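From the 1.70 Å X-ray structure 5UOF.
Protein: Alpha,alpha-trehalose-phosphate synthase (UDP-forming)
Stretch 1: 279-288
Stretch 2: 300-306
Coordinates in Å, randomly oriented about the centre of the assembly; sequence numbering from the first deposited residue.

Stretch 1 (279-288) GLVERFQAFE
Stretch 2 300-306: RVSLVQI

Residues 280-288 form a helix that continues beyond the stretch, and residues 301-306 form a strand running almost exactly antiparallel to it, at 175°, with the axes 10.4 Å apart at their closest. Gly279 occupies the N-cap position with phi/psi of 60/43, a positive phi that by itself favours glycine. The helix has phi near -65° and psi near -40°; its first turn closes with Arg283 N to Gly279 O at 2.9 Å, whereas the bond from Phe287 N to Arg283 O is weak at 3.4 Å. The strand is extended, from -151/149 at Val301 to -103/133 at Ile306. In register, Phe287 and Leu303 are the nearest pair, their CA atoms 7.8 Å apart.

No hydrogen bond crosses the interface; packing joins the stretches and buries 361 Å², both sides summed. All the contacting residues are buried, and Val301, Leu303 and Leu280 suit this with apolar side chains that need no hydrogen-bonding partner. Strand alternation turns Val301, Leu303 and Gln305 toward the helix, while Ser302 points away. Phe287 (chi1 t, chi2 68°) also points toward its partner, laying one ring face over Leu303 (t,p): Leu303 CB sits 3.8 Å from the Phe287 ring centroid, 11° off the normal, a CH-pi contact. The flat ring also reaches the strand backbone, with Phe287 CZ 3.7 Å from Leu303 N, and Phe287 CZ meets Val301 CG1 (chi1 p) at 4.2 Å.

The CA-to-CB bond of Phe284 (chi1 m, chi2 10°) points sideways, but its ring end comes nearer. Phe284 CD1 lies 4.1 Å from Leu303 CD2, and the Phe284 ring edge meets Gln305, CE1 to CG at 3.7 Å. Gln305 (t,p, chi3 58°) thus offers aliphatic carbon while its polar end remains satisfied: Gln305 NE2 bonds Ile306 O at 3.1 Å, and OE1 is hydrogen-bonded elsewhere in the structure. Leu280 (m,t) brings CD2 within 3.4 Å of Gln305 OE1. Arg283 (t,p,p, chi4 90°) points toward the strand, its NH1 4.0 Å from Gln305 OE1 without hydrogen bonding to it.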

# COMPACT_ATOMS: atom_id res chain seq x y z
N GLY A 279 -5.46 -7.08 12.30
CA GLY A 279 -4.87 -8.40 12.07
C GLY A 279 -5.21 -9.40 13.15
O GLY A 279 -4.33 -10.15 13.61
N LEU A 280 -6.47 -9.42 13.60
CA LEU A 280 -6.80 -10.25 14.75
C LEU A 280 -6.84 -11.74 14.38
O LEU A 280 -6.59 -12.59 15.25
CB LEU A 280 -8.11 -9.79 15.36
CG LEU A 280 -7.90 -8.45 16.08
CD1 LEU A 280 -9.22 -7.74 16.39
CD2 LEU A 280 -7.10 -8.69 17.36
N VAL A 281 -7.13 -12.08 13.13
CA VAL A 281 -7.00 -13.48 12.73
C VAL A 281 -5.55 -13.92 12.87
O VAL A 281 -5.26 -14.99 13.42
CB VAL A 281 -7.49 -13.69 11.29
CG1 VAL A 281 -7.06 -15.07 10.79
CG2 VAL A 281 -9.00 -13.53 11.22
N GLU A 282 -4.63 -13.11 12.35
CA GLU A 282 -3.21 -13.40 12.48
C GLU A 282 -2.81 -13.49 13.94
O GLU A 282 -2.02 -14.36 14.32
CB GLU A 282 -2.38 -12.32 11.77
CG GLU A 282 -2.50 -12.33 10.25
CD GLU A 282 -3.69 -11.56 9.72
OE1 GLU A 282 -3.77 -11.36 8.49
OE2 GLU A 282 -4.55 -11.13 10.52
N ARG A 283 -3.34 -12.59 14.76
CA ARG A 283 -3.06 -12.61 16.20
C ARG A 283 -3.38 -13.98 16.79
O ARG A 283 -2.54 -14.59 17.48
CB ARG A 283 -3.91 -11.51 16.86
CG ARG A 283 -3.47 -11.07 18.25
CD ARG A 283 -2.42 -9.97 18.19
NE ARG A 283 -2.88 -8.81 17.42
CZ ARG A 283 -3.52 -7.77 17.93
NH1 ARG A 283 -3.81 -7.72 19.22
NH2 ARG A 283 -3.90 -6.77 17.13
N PHE A 284 -4.58 -14.48 16.53
CA PHE A 284 -5.00 -15.77 17.08
C PHE A 284 -4.17 -16.90 16.48
O PHE A 284 -3.79 -17.83 17.20
CB PHE A 284 -6.47 -16.03 16.79
CG PHE A 284 -7.44 -15.20 17.61
CD1 PHE A 284 -7.00 -14.14 18.38
CD2 PHE A 284 -8.78 -15.52 17.60
CE1 PHE A 284 -7.92 -13.39 19.13
CE2 PHE A 284 -9.71 -14.77 18.34
CZ PHE A 284 -9.26 -13.71 19.10
N GLN A 285 -3.93 -16.85 15.17
CA GLN A 285 -3.27 -17.98 14.52
C GLN A 285 -1.82 -18.11 14.96
O GLN A 285 -1.27 -19.21 14.99
CB GLN A 285 -3.35 -17.84 12.99
CG GLN A 285 -4.77 -18.04 12.46
CD GLN A 285 -4.84 -18.03 10.95
OE1 GLN A 285 -3.86 -17.73 10.27
NE2 GLN A 285 -6.01 -18.36 10.40
N ALA A 286 -1.16 -16.99 15.27
CA ALA A 286 0.20 -17.09 15.76
C ALA A 286 0.24 -17.70 17.16
O ALA A 286 1.19 -18.42 17.49
CB ALA A 286 0.87 -15.72 15.75
N PHE A 287 -0.76 -17.42 17.99
CA PHE A 287 -0.85 -18.08 19.29
C PHE A 287 -1.07 -19.57 19.12
O PHE A 287 -0.45 -20.39 19.81
CB PHE A 287 -1.98 -17.45 20.11
CG PHE A 287 -2.09 -17.98 21.52
CD1 PHE A 287 -1.10 -17.71 22.45
CD2 PHE A 287 -3.19 -18.73 21.90
CE1 PHE A 287 -1.22 -18.20 23.76
CE2 PHE A 287 -3.31 -19.20 23.20
CZ PHE A 287 -2.32 -18.95 24.12
N GLU A 288 -1.94 -19.94 18.18
CA GLU A 288 -2.14 -21.35 17.85
C GLU A 288 -0.84 -22.00 17.42
O GLU A 288 -0.50 -23.09 17.88
CB GLU A 288 -3.18 -21.46 16.73
CG GLU A 288 -3.38 -22.87 16.21
CD GLU A 288 -4.16 -22.91 14.90
OE1 GLU A 288 -4.38 -21.84 14.29
OE2 GLU A 288 -4.55 -24.03 14.49
N ARG A 300 -0.66 -24.14 30.09
CA ARG A 300 0.19 -23.34 30.95
C ARG A 300 0.14 -21.86 30.61
O ARG A 300 0.82 -21.07 31.27
CB ARG A 300 1.64 -23.84 30.89
CG ARG A 300 1.78 -25.28 31.37
CD ARG A 300 3.24 -25.65 31.59
NE ARG A 300 3.75 -25.12 32.86
CZ ARG A 300 3.93 -25.85 33.95
NH1 ARG A 300 4.40 -25.29 35.06
NH2 ARG A 300 3.66 -27.15 33.94
N VAL A 301 -0.61 -21.47 29.59
CA VAL A 301 -0.76 -20.07 29.20
C VAL A 301 -2.14 -19.93 28.56
O VAL A 301 -2.66 -20.87 27.96
CB VAL A 301 0.37 -19.63 28.23
CG1 VAL A 301 0.37 -20.49 26.98
CG2 VAL A 301 0.23 -18.16 27.85
N SER A 302 -2.73 -18.75 28.71
CA SER A 302 -3.98 -18.42 28.05
C SER A 302 -3.88 -17.04 27.42
O SER A 302 -3.24 -16.14 27.95
CB SER A 302 -5.17 -18.42 29.02
OG SER A 302 -5.43 -19.73 29.49
N LEU A 303 -4.55 -16.89 26.29
CA LEU A 303 -4.67 -15.61 25.62
C LEU A 303 -6.04 -15.02 25.95
O LEU A 303 -7.05 -15.69 25.75
CB LEU A 303 -4.49 -15.76 24.11
CG LEU A 303 -4.90 -14.55 23.25
CD1 LEU A 303 -4.02 -13.34 23.57
CD2 LEU A 303 -4.79 -14.93 21.76
N VAL A 304 -6.06 -13.80 26.49
CA VAL A 304 -7.29 -13.06 26.69
C VAL A 304 -7.32 -11.95 25.64
O VAL A 304 -6.46 -11.06 25.66
CB VAL A 304 -7.39 -12.49 28.11
CG1 VAL A 304 -8.56 -11.51 28.22
CG2 VAL A 304 -7.59 -13.61 29.10
N GLN A 305 -8.27 -12.02 24.72
CA GLN A 305 -8.51 -10.98 23.72
C GLN A 305 -9.78 -10.24 24.10
O GLN A 305 -10.87 -10.82 24.10
CB GLN A 305 -8.63 -11.57 22.32
CG GLN A 305 -9.02 -10.53 21.26
CD GLN A 305 -7.88 -9.59 20.94
OE1 GLN A 305 -6.82 -10.03 20.52
NE2 GLN A 305 -8.10 -8.28 21.14
N ILE A 306 -9.63 -8.95 24.42
CA ILE A 306 -10.76 -8.09 24.71
C ILE A 306 -10.99 -7.22 23.49
O ILE A 306 -10.03 -6.68 22.92
CB ILE A 306 -10.51 -7.24 25.97
CG1 ILE A 306 -10.44 -8.16 27.20
CG2 ILE A 306 -11.59 -6.17 26.15
CD1 ILE A 306 -9.84 -7.51 28.42